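Local coordinates for protein kirola (Actinidia deliciosa, PDB 4IGV) that is a kiwifruit allergen of the ripening-related, PR-10-like protein family and, as in other Bet v 1-type folds, probably binds small apolar ligands in its interior, at residues Y96-I102 and T117-L123; K59-D63 and T132-F136; Y21-R25 and I76-S82; M34-I39 and E139-I144. All blocks are in the same frame, centred on the assembly; numbering follows the deposited sequence.

From the N terminus, helix 17-25 opens contact 3, the loop after helix 30-34 opens contact 4, and strand 55-62 opens contact 2. Contact 3 is the first to close, at the turn following strand 65-77, so it crosses both contacts 2 and 4. Contact 1 then opens and closes within the hairpin of strands 96-107 and 112-122. Helix 131-145 finally closes contact 2 and, further along, contact 4; contact 1 thus lies within the span of contact 2, which lies within that of contact 4. Contact 1 joins neighbouring strands, contacts 2 and 4 tie strand 55-62 and the loop after helix 30-34 to helix 131-145, and contact 3 ties helix 17-25 to the turn between strands 65-77 and 82-88.

Contact 1. Residues Y96-I102 and T117-L123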
# COMPACT_ATOMS: atom_id res chain seq x y z
N TYR A 96 10.90 10.54 -6.60
CA TYR A 96 10.42 11.21 -5.38
C TYR A 96 11.49 11.22 -4.31
O TYR A 96 12.16 10.21 -4.06
CB TYR A 96 9.12 10.51 -4.86
CG TYR A 96 8.04 10.46 -5.90
CD1 TYR A 96 7.21 11.56 -6.15
CD2 TYR A 96 7.86 9.33 -6.70
CE1 TYR A 96 6.26 11.53 -7.16
CE2 TYR A 96 6.90 9.29 -7.70
CZ TYR A 96 6.10 10.39 -7.93
OH TYR A 96 5.18 10.34 -8.98
N LYS A 97 11.66 12.38 -3.68
CA LYS A 97 12.52 12.53 -2.54
C LYS A 97 11.99 11.75 -1.35
O LYS A 97 12.74 11.09 -0.64
CB LYS A 97 12.62 14.01 -2.15
CG LYS A 97 13.59 14.28 -1.02
CD LYS A 97 13.82 15.74 -0.85
CE LYS A 97 14.70 16.02 0.37
NZ LYS A 97 14.81 17.47 0.69
N THR A 98 10.69 11.85 -1.16
CA THR A 98 9.99 11.17 -0.10
C THR A 98 8.64 10.67 -0.59
O THR A 98 8.03 11.26 -1.47
CB THR A 98 9.73 12.06 1.13
OG1 THR A 98 8.84 13.11 0.83
CG2 THR A 98 11.02 12.69 1.65
N PHE A 99 8.18 9.56 -0.00
CA PHE A 99 6.93 8.94 -0.38
C PHE A 99 6.40 8.12 0.78
O PHE A 99 7.08 7.22 1.26
CB PHE A 99 7.11 8.07 -1.62
CG PHE A 99 5.88 7.98 -2.51
CD1 PHE A 99 5.85 8.53 -3.72
CD2 PHE A 99 4.70 7.34 -2.06
CE1 PHE A 99 4.73 8.47 -4.52
CE2 PHE A 99 3.60 7.30 -2.87
CZ PHE A 99 3.63 7.85 -4.07
N ILE A 100 5.19 8.45 1.21
CA ILE A 100 4.49 7.77 2.29
C ILE A 100 3.14 7.31 1.76
O ILE A 100 2.48 8.01 1.01
CB ILE A 100 4.22 8.74 3.46
CG1 ILE A 100 5.54 9.35 3.97
CG2 ILE A 100 3.51 8.02 4.53
CD1 ILE A 100 6.44 8.46 4.29
N ILE A 101 2.76 6.09 2.12
CA ILE A 101 1.48 5.52 1.75
C ILE A 101 0.75 5.12 3.02
O ILE A 101 1.26 4.39 3.84
CB ILE A 101 1.64 4.26 0.88
CG1 ILE A 101 2.33 4.65 -0.44
CG2 ILE A 101 0.26 3.58 0.58
CD1 ILE A 101 2.62 3.45 -1.37
N ILE A 102 -0.44 5.66 3.19
CA ILE A 102 -1.30 5.34 4.34
C ILE A 102 -2.47 4.54 3.85
O ILE A 102 -3.15 4.94 2.88
CB ILE A 102 -1.81 6.61 5.04
CG1 ILE A 102 -0.70 7.58 5.36
CG2 ILE A 102 -2.57 6.22 6.30
CD1 ILE A 102 -1.26 8.95 5.83
N THR A 117 -3.94 6.95 0.91
CA THR A 117 -3.43 8.28 0.90
C THR A 117 -1.95 8.24 0.59
O THR A 117 -1.20 7.52 1.26
CB THR A 117 -3.69 9.01 2.24
OG1 THR A 117 -5.06 9.06 2.54
CG2 THR A 117 -3.14 10.46 2.20
N PHE A 118 -1.51 9.04 -0.38
CA PHE A 118 -0.10 9.23 -0.66
C PHE A 118 0.30 10.63 -0.26
O PHE A 118 -0.40 11.58 -0.55
CB PHE A 118 0.22 9.13 -2.15
CG PHE A 118 -0.12 7.82 -2.82
CD1 PHE A 118 -0.36 6.64 -2.15
CD2 PHE A 118 -0.12 7.78 -4.22
CE1 PHE A 118 -0.62 5.47 -2.85
CE2 PHE A 118 -0.40 6.60 -4.92
CZ PHE A 118 -0.60 5.47 -4.23
N HIS A 119 1.43 10.76 0.43
CA HIS A 119 2.05 12.06 0.67
C HIS A 119 3.44 11.94 0.09
O HIS A 119 4.21 11.04 0.45
CB HIS A 119 2.17 12.37 2.16
CG HIS A 119 0.88 12.64 2.84
ND1 HIS A 119 0.26 13.87 2.76
CD2 HIS A 119 0.12 11.89 3.67
CE1 HIS A 119 -0.88 13.83 3.43
NE2 HIS A 119 -0.99 12.65 4.00
N TYR A 120 3.81 12.85 -0.80
CA TYR A 120 5.08 12.70 -1.50
C TYR A 120 5.70 14.05 -1.78
O TYR A 120 5.04 15.11 -1.75
CB TYR A 120 4.88 11.94 -2.84
CG TYR A 120 3.81 12.51 -3.75
CD1 TYR A 120 4.13 13.52 -4.67
CD2 TYR A 120 2.50 12.11 -3.66
CE1 TYR A 120 3.17 14.07 -5.45
CE2 TYR A 120 1.54 12.65 -4.44
CZ TYR A 120 1.88 13.62 -5.34
OH TYR A 120 0.97 14.24 -6.19
N GLU A 121 6.99 14.00 -2.06
CA GLU A 121 7.71 15.17 -2.55
C GLU A 121 8.50 14.75 -3.78
O GLU A 121 9.30 13.82 -3.69
CB GLU A 121 8.63 15.77 -1.49
CG GLU A 121 9.36 17.01 -2.04
CD GLU A 121 10.33 17.69 -1.12
OE1 GLU A 121 10.29 17.47 0.10
OE2 GLU A 121 11.16 18.45 -1.67
N LYS A 122 8.25 15.44 -4.90
CA LYS A 122 8.91 15.14 -6.17
C LYS A 122 10.34 15.63 -6.16
O LYS A 122 10.63 16.62 -5.51
CB LYS A 122 8.22 15.84 -7.32
CG LYS A 122 6.74 15.56 -7.49
CD LYS A 122 6.20 16.51 -8.55
CE LYS A 122 4.75 16.36 -8.79
NZ LYS A 122 4.39 17.31 -9.88
N LEU A 123 11.21 14.95 -6.90
CA LEU A 123 12.60 15.46 -7.04
C LEU A 123 12.69 16.69 -7.95
O LEU A 123 13.60 17.52 -7.76
CB LEU A 123 13.55 14.36 -7.54
CG LEU A 123 13.87 13.24 -6.55
CD1 LEU A 123 14.56 12.07 -7.27
CD2 LEU A 123 14.71 13.77 -5.39
O HOH W 1 13.28 19.73 -1.35
O HOH W 2 9.58 15.58 1.68
O HOH W 3 -5.52 6.78 3.98
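I102, I100 and T98 exchange backbone hydrogen bonds with T117, H119 and E121 across two antiparallel strands, from I102 N to T117 O (2.8 Å) down to E121 N to T98 O (3.0 Å). Near the end of the pairing one extra residue is inserted: E121 O takes the N-H of K97 at 2.8 Å, bent to 131°, and a second, weak bond from T98 N, a classic beta bulge. Aromatic packing fills the face bearing F99, I101, F118 and Y120. F99 turns its edge toward the face of F118 (CZ to CD2 3.8 Å, planes at 60°), while CB of Y120 sits over the F99 ring as a CH-pi contact, 4.1 Å from its centroid. I101 runs alongside F118, and Y96 meets Y120 through CE1 and CD1 at 3.8 Å. The hydroxyls of Y96 and Y120 bond to E128 O and to the E129 carboxylate. On the other face a water joins T98 OG1 to E121 OE1; at the bulge K97 runs along E121, NZ and OE2 4.5 Å apart, too far for a salt bridge, and another water bonds to OE2 and weakly to NZ. This is a bulged beta hairpin of the Bet v 1 fold, with helix 131-145 packed on its aromatic face.

Contact 2. Residues K59-D63 and T132-F136; sequences KYTID and TLMNF
I62 and F136 form the centre of this apolar contact, in which a strand near its end meets the early turns of helix 131-145. F136 extends from the helix with CG anti to the backbone N (chi1 167°), which carries its ring across to the strand. The I62 side chain meets it at about a right angle, its CG1 over one face of the ring and its CD1 3.5 Å from F136 CG. The chi2 of I62, -98°, departs from a staggered value and puts this methyl near the root of the ring; the same CD1 also touches L133 CD1 at 4.1 Å. At the ring's edge, close to its plane, the carbonyl oxygen of T61 comes within 3.3 Å of F136 CE1. Farther out, F136 CZ reaches Y60 CD1 at 3.7 Å, the two rings inclined at 55°. T132 completes the contact one helical turn before F136: its CG2 packs on I62 CG2 at 3.6 Å and approaches the carboxylate of D63, while its backbone O accepts from F136 N. Strand 55-62 is flanked in the sheet by strands 65-77 and 39-46, and L92, from a loop, packs on both Y60 and L133. L133 also reaches F118, and M134, farther round the helix, touches F118 and W116, so the helix bridges strand 55-62 and strand 112-122 of the same curved sheet.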
# COMPACT_ATOMS: atom_id res chain seq x y z
N LYS A 59 8.56 -6.82 -4.22
CA LYS A 59 8.84 -7.05 -5.61
C LYS A 59 7.49 -6.93 -6.31
O LYS A 59 6.55 -7.66 -5.97
CB LYS A 59 9.42 -8.44 -5.84
CG LYS A 59 10.76 -8.64 -5.19
CD LYS A 59 11.26 -10.04 -5.46
CE LYS A 59 11.54 -10.25 -6.92
NZ LYS A 59 12.30 -11.52 -7.13
N TYR A 60 7.37 -6.00 -7.25
CA TYR A 60 6.12 -5.72 -7.90
C TYR A 60 6.28 -5.36 -9.35
O TYR A 60 7.41 -5.18 -9.82
CB TYR A 60 5.35 -4.60 -7.11
CG TYR A 60 5.92 -3.19 -7.13
CD1 TYR A 60 5.40 -2.23 -7.95
CD2 TYR A 60 6.99 -2.83 -6.32
CE1 TYR A 60 5.90 -0.88 -7.94
CE2 TYR A 60 7.51 -1.52 -6.31
CZ TYR A 60 6.95 -0.56 -7.10
OH TYR A 60 7.45 0.73 -7.11
N THR A 61 5.17 -5.32 -10.06
CA THR A 61 5.19 -5.03 -11.47
C THR A 61 4.16 -3.95 -11.76
O THR A 61 2.99 -4.08 -11.36
CB THR A 61 4.88 -6.31 -12.27
OG1 THR A 61 5.90 -7.30 -12.03
CG2 THR A 61 4.81 -6.03 -13.77
N ILE A 62 4.60 -2.92 -12.46
CA ILE A 62 3.77 -1.78 -12.87
C ILE A 62 3.97 -1.60 -14.37
O ILE A 62 5.11 -1.48 -14.85
CB ILE A 62 4.27 -0.44 -12.19
CG1 ILE A 62 3.99 -0.38 -10.69
CG2 ILE A 62 3.66 0.80 -12.96
CD1 ILE A 62 2.73 0.40 -10.32
N ASP A 63 2.85 -1.61 -15.10
CA ASP A 63 2.88 -1.52 -16.56
C ASP A 63 3.85 -2.53 -17.18
O ASP A 63 4.62 -2.21 -18.08
CB ASP A 63 3.21 -0.09 -17.00
CG ASP A 63 2.05 0.89 -16.76
OD1 ASP A 63 0.94 0.46 -16.43
OD2 ASP A 63 2.25 2.12 -16.95
N THR A 132 -0.48 6.33 -11.65
CA THR A 132 -0.33 4.94 -12.03
C THR A 132 -0.19 4.09 -10.78
O THR A 132 -0.74 3.00 -10.68
CB THR A 132 0.88 4.72 -12.98
OG1 THR A 132 0.64 5.45 -14.21
CG2 THR A 132 1.05 3.27 -13.31
N LEU A 133 0.53 4.59 -9.77
CA LEU A 133 0.67 3.84 -8.52
C LEU A 133 -0.66 3.75 -7.76
O LEU A 133 -1.00 2.73 -7.17
CB LEU A 133 1.76 4.50 -7.65
CG LEU A 133 2.14 3.71 -6.42
CD1 LEU A 133 2.84 2.36 -6.77
CD2 LEU A 133 2.98 4.51 -5.43
N MET A 134 -1.42 4.85 -7.77
CA MET A 134 -2.74 4.79 -7.14
C MET A 134 -3.65 3.78 -7.83
O MET A 134 -4.32 3.00 -7.15
CB MET A 134 -3.40 6.18 -7.09
CG MET A 134 -4.74 6.16 -6.40
SD MET A 134 -4.66 5.68 -4.63
CE MET A 134 -4.08 7.20 -3.93
N ASN A 135 -3.65 3.75 -9.15
CA ASN A 135 -4.44 2.76 -9.89
C ASN A 135 -4.02 1.37 -9.50
O ASN A 135 -4.86 0.50 -9.30
CB ASN A 135 -4.26 2.94 -11.40
CG ASN A 135 -4.84 4.26 -11.93
OD1 ASN A 135 -5.76 4.83 -11.34
ND2 ASN A 135 -4.32 4.73 -13.09
N PHE A 136 -2.73 1.15 -9.32
CA PHE A 136 -2.17 -0.13 -8.91
C PHE A 136 -2.71 -0.57 -7.55
O PHE A 136 -3.09 -1.70 -7.32
CB PHE A 136 -0.64 -0.02 -9.03
CG PHE A 136 0.20 -1.10 -8.40
CD1 PHE A 136 0.69 -2.16 -9.13
CD2 PHE A 136 0.56 -0.96 -7.09
CE1 PHE A 136 1.54 -3.10 -8.51
CE2 PHE A 136 1.38 -1.89 -6.48
CZ PHE A 136 1.83 -2.97 -7.23

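Contact 3. Residues Y21-R25 and I76-S82; sequences YEIFR and IDEETKS
Y21 and R25, one turn apart on helix 17-25, make a surface contact with the tight turn that joins strand 65-77 to strand 82-88. Y21 lies deepest in it. Its CG stands anti to the backbone N (chi1 -167°), and the ring runs out to the turn, where OH donates to S82 O at 2.9 Å. The hydroxyl comes from above the carbonyl plane, and D77 N gives a second hydrogen bond to the same oxygen from the opposite face, so S82 O is gripped by two donors. K81 covers one face of the Y21 ring, CB lying 3.8 Å from the centroid and 17° off the normal, a CH-pi contact; R25 CB lies over the opposite face, toward its rim. The K81 ammonium bonds instead to T107 OG1. I76 CG2 fits between the two helix residues, 3.3 Å from Y21 OH and over the face of the R25 guanidinium. The arginine chain is extended, and NE is held by G50 O, while NH1 passes 3.8 Å from E78 CB. Within the turn, D77 OD1 accepts from T80 N at 3.1 Å, and K81 takes a positive phi. The Asx motif at D77 and the G1 beta bulge of K81 and S82 opposite it define a tight beta-hairpin connection, here joined to the first helix of the Bet v 1 fold.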
# COMPACT_ATOMS: atom_id res chain seq x y z
N TYR A 21 -7.70 -5.13 6.89
CA TYR A 21 -6.68 -4.61 7.79
C TYR A 21 -5.73 -5.67 8.32
O TYR A 21 -4.54 -5.42 8.44
CB TYR A 21 -7.31 -3.82 8.95
CG TYR A 21 -6.27 -3.01 9.72
CD1 TYR A 21 -5.55 -1.98 9.14
CD2 TYR A 21 -5.98 -3.31 11.01
CE1 TYR A 21 -4.59 -1.27 9.87
CE2 TYR A 21 -5.07 -2.64 11.77
CZ TYR A 21 -4.34 -1.62 11.22
OH TYR A 21 -3.41 -0.92 11.97
N GLU A 22 -6.24 -6.84 8.61
CA GLU A 22 -5.40 -7.98 9.01
C GLU A 22 -4.30 -8.19 7.98
O GLU A 22 -3.12 -8.43 8.32
CB GLU A 22 -6.27 -9.26 9.08
CG GLU A 22 -5.49 -10.60 9.28
CD GLU A 22 -5.06 -10.68 10.68
OE1 GLU A 22 -5.42 -9.73 11.48
OE2 GLU A 22 -4.50 -11.78 11.00
N ILE A 23 -4.68 -8.17 6.71
CA ILE A 23 -3.72 -8.37 5.63
C ILE A 23 -2.67 -7.28 5.64
O ILE A 23 -1.48 -7.53 5.59
CB ILE A 23 -4.41 -8.50 4.25
CG1 ILE A 23 -5.27 -9.75 4.26
CG2 ILE A 23 -3.35 -8.43 3.10
CD1 ILE A 23 -6.30 -9.77 3.08
N PHE A 24 -3.09 -6.02 5.64
CA PHE A 24 -2.14 -4.93 5.54
C PHE A 24 -1.27 -4.71 6.75
O PHE A 24 -0.15 -4.23 6.63
CB PHE A 24 -2.85 -3.65 5.09
CG PHE A 24 -3.01 -3.62 3.58
CD1 PHE A 24 -4.03 -4.22 2.96
CD2 PHE A 24 -1.97 -3.16 2.79
CE1 PHE A 24 -4.10 -4.25 1.58
CE2 PHE A 24 -2.06 -3.18 1.40
CZ PHE A 24 -3.14 -3.74 0.83
N ARG A 25 -1.77 -5.07 7.92
CA ARG A 25 -0.99 -4.98 9.13
C ARG A 25 -0.17 -6.24 9.37
O ARG A 25 1.05 -6.13 9.44
CB ARG A 25 -1.86 -4.68 10.36
CG ARG A 25 -1.02 -4.54 11.61
CD ARG A 25 -1.78 -4.18 12.86
NE ARG A 25 -0.85 -4.15 13.99
CZ ARG A 25 -1.21 -4.05 15.25
NH1 ARG A 25 -2.47 -3.86 15.56
NH2 ARG A 25 -0.30 -4.01 16.20
N ILE A 76 1.21 2.85 13.04
CA ILE A 76 0.04 1.98 13.14
C ILE A 76 -0.96 2.59 14.07
O ILE A 76 -0.54 3.06 15.14
CB ILE A 76 0.40 0.58 13.63
CG1 ILE A 76 1.23 -0.12 12.58
CG2 ILE A 76 -0.85 -0.26 14.02
CD1 ILE A 76 1.70 -1.49 12.95
N ASP A 77 -2.22 2.65 13.68
CA ASP A 77 -3.30 3.03 14.58
C ASP A 77 -4.32 1.93 14.55
O ASP A 77 -5.01 1.73 13.55
CB ASP A 77 -3.87 4.38 14.20
CG ASP A 77 -4.91 4.84 15.18
OD1 ASP A 77 -5.62 4.03 15.79
OD2 ASP A 77 -5.03 6.07 15.37
N GLU A 78 -4.36 1.10 15.59
CA GLU A 78 -5.23 -0.08 15.58
C GLU A 78 -6.67 0.33 15.73
O GLU A 78 -7.55 -0.41 15.26
CB GLU A 78 -4.81 -1.11 16.65
CG GLU A 78 -4.86 -0.67 18.04
CD GLU A 78 -6.21 -0.59 18.79
OE1 GLU A 78 -7.26 -1.14 18.31
OE2 GLU A 78 -6.18 0.02 19.94
N GLU A 79 -6.94 1.50 16.30
CA GLU A 79 -8.34 1.91 16.50
C GLU A 79 -8.99 2.36 15.21
O GLU A 79 -10.17 2.06 14.97
CB GLU A 79 -8.43 2.99 17.58
CG GLU A 79 -9.79 3.51 17.82
CD GLU A 79 -10.67 2.48 18.48
OE1 GLU A 79 -10.21 1.87 19.50
OE2 GLU A 79 -11.81 2.33 17.99
N THR A 80 -8.25 3.08 14.38
CA THR A 80 -8.75 3.53 13.12
C THR A 80 -8.37 2.60 11.96
O THR A 80 -8.64 2.88 10.78
CB THR A 80 -8.16 4.91 12.80
OG1 THR A 80 -6.74 4.85 12.67
CG2 THR A 80 -8.57 5.96 13.86
N LYS A 81 -7.75 1.45 12.27
CA LYS A 81 -7.32 0.49 11.28
C LYS A 81 -6.45 1.14 10.20
O LYS A 81 -6.75 1.06 9.00
CB LYS A 81 -8.50 -0.30 10.72
CG LYS A 81 -9.31 -1.02 11.72
CD LYS A 81 -10.42 -1.81 11.01
CE LYS A 81 -11.37 -2.51 12.01
NZ LYS A 81 -12.03 -1.56 12.96
N SER A 82 -5.41 1.83 10.64
CA SER A 82 -4.49 2.51 9.75
C SER A 82 -3.08 1.99 9.87
O SER A 82 -2.62 1.63 10.97
CB SER A 82 -4.53 4.01 10.05
OG SER A 82 -3.75 4.74 9.13

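Contact 4. Residues M34-I39 and E139-I144; sequences MSPVNI and EITKDI
S35 and D143 meet where the loop leaving helix 30-34 packs on the long C-terminal helix of the Bet v 1, or helix-grip, fold. Apolar pairs lie on both sides of this polar pair, M34 with I144 and I39 with I140, and N38 and E139 add a second polar patch. M34, its chain extended past CG, lays SD against I144 CG1 at 4.2 Å, and I23 of helix 17-25 packs on both residues. At the other end I39 crosses I140 at about a right angle, CG1 to CD1 3.9 Å. I140 CG1 also passes 4.0 Å from N38 CB and comes within 3.7 Å of S35 OG. The loop has a tight backbone bend, I39 N donating to S35 O, and the N38 backbone bonds to T61 of the neighbouring strand. The N38 side chain is directed at the helix by a chi1 of -63°; ND2 donates to a water at 2.8 Å. Its further bond to E139 OE1 is doubtful, because that glutamate was modelled in two conformers and its oxygens also crowd N38 OD1. A second water accepts from V37 N and gives a weak bond to D143 OD2. S35 turns OG opposite its backbone N (chi1 -161°), toward the helix; OG donates to D143 OD2 at 2.6 Å, on the anti lone pair, directed away from OD1.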
# COMPACT_ATOMS: atom_id res chain seq x y z
N MET A 34 -2.95 -13.10 -3.58
CA MET A 34 -4.24 -12.53 -3.95
C MET A 34 -4.19 -11.62 -5.16
O MET A 34 -5.18 -11.48 -5.88
CB MET A 34 -4.86 -11.80 -2.76
CG MET A 34 -5.03 -12.74 -1.59
SD MET A 34 -5.64 -11.88 -0.10
CE MET A 34 -5.95 -13.28 0.98
N SER A 35 -3.02 -11.06 -5.42
CA SER A 35 -2.81 -10.13 -6.57
C SER A 35 -1.46 -10.44 -7.23
O SER A 35 -0.57 -9.58 -7.36
CB SER A 35 -2.86 -8.66 -6.13
OG SER A 35 -3.11 -7.78 -7.22
N PRO A 36 -1.31 -11.67 -7.78
CA PRO A 36 -0.01 -12.13 -8.26
C PRO A 36 0.50 -11.49 -9.52
O PRO A 36 1.71 -11.51 -9.76
CB PRO A 36 -0.25 -13.62 -8.47
CG PRO A 36 -1.71 -13.72 -8.74
CD PRO A 36 -2.33 -12.73 -7.83
N VAL A 37 -0.39 -10.88 -10.30
CA VAL A 37 0.07 -10.13 -11.47
C VAL A 37 0.84 -8.86 -11.01
O VAL A 37 1.85 -8.46 -11.64
CB VAL A 37 -1.10 -9.78 -12.39
CG1 VAL A 37 -0.60 -8.91 -13.53
CG2 VAL A 37 -1.79 -11.12 -12.94
N ASN A 38 0.35 -8.26 -9.92
CA ASN A 38 0.85 -6.98 -9.43
C ASN A 38 2.02 -7.14 -8.45
O ASN A 38 2.96 -6.38 -8.49
CB ASN A 38 -0.29 -6.19 -8.77
CG ASN A 38 -1.39 -5.85 -9.73
OD1 ASN A 38 -2.57 -6.09 -9.42
ND2 ASN A 38 -1.02 -5.40 -10.90
N ILE A 39 1.93 -8.13 -7.58
CA ILE A 39 2.89 -8.34 -6.49
C ILE A 39 3.51 -9.69 -6.57
O ILE A 39 2.80 -10.74 -6.55
CB ILE A 39 2.20 -8.20 -5.13
CG1 ILE A 39 1.52 -6.83 -5.00
CG2 ILE A 39 3.21 -8.45 -3.98
CD1 ILE A 39 2.43 -5.76 -4.87
N GLU A 139 -6.26 -1.50 -7.69
CA GLU A 139 -6.39 -2.81 -8.36
C GLU A 139 -6.14 -3.90 -7.36
O GLU A 139 -6.89 -4.86 -7.22
CB GLU A 139 -5.37 -3.01 -9.50
CG GLU A 139 -5.76 -4.28 -10.29
CD GLU A 139 -4.72 -4.86 -11.23
OE1 GLU A 139 -3.87 -4.10 -11.77
OE2 GLU A 139 -4.79 -6.11 -11.43
N ILE A 140 -5.04 -3.75 -6.62
CA ILE A 140 -4.71 -4.70 -5.55
C ILE A 140 -5.90 -4.86 -4.60
O ILE A 140 -6.28 -5.97 -4.24
CB ILE A 140 -3.44 -4.32 -4.79
CG1 ILE A 140 -2.24 -4.55 -5.71
CG2 ILE A 140 -3.34 -5.15 -3.50
CD1 ILE A 140 -0.99 -3.91 -5.14
N THR A 141 -6.52 -3.73 -4.23
CA THR A 141 -7.66 -3.74 -3.35
C THR A 141 -8.80 -4.58 -3.95
O THR A 141 -9.41 -5.40 -3.27
CB THR A 141 -8.15 -2.30 -3.10
OG1 THR A 141 -7.07 -1.54 -2.51
CG2 THR A 141 -9.37 -2.25 -2.19
N LYS A 142 -9.07 -4.39 -5.23
CA LYS A 142 -10.13 -5.14 -5.91
C LYS A 142 -9.80 -6.63 -6.02
O LYS A 142 -10.70 -7.48 -5.88
CB LYS A 142 -10.43 -4.51 -7.26
CG LYS A 142 -11.09 -3.14 -7.15
CD LYS A 142 -11.23 -2.47 -8.48
CE LYS A 142 -11.75 -1.07 -8.33
NZ LYS A 142 -11.85 -0.43 -9.68
N ASP A 143 -8.51 -6.93 -6.22
CA ASP A 143 -8.08 -8.33 -6.25
C ASP A 143 -8.29 -8.98 -4.88
O ASP A 143 -8.75 -10.11 -4.84
CB ASP A 143 -6.64 -8.43 -6.68
CG ASP A 143 -6.46 -8.24 -8.17
OD1 ASP A 143 -7.44 -8.29 -8.95
OD2 ASP A 143 -5.31 -8.04 -8.62
N ILE A 144 -7.99 -8.24 -3.80
CA ILE A 144 -8.18 -8.82 -2.47
C ILE A 144 -9.66 -9.04 -2.22
O ILE A 144 -10.08 -10.10 -1.74
CB ILE A 144 -7.55 -7.93 -1.40
CG1 ILE A 144 -6.04 -7.91 -1.52
CG2 ILE A 144 -8.05 -8.35 -0.01
CD1 ILE A 144 -5.36 -6.76 -0.72
O HOH W 4 -3.43 -10.42 -9.92
O HOH W 5 -2.42 -5.32 -13.31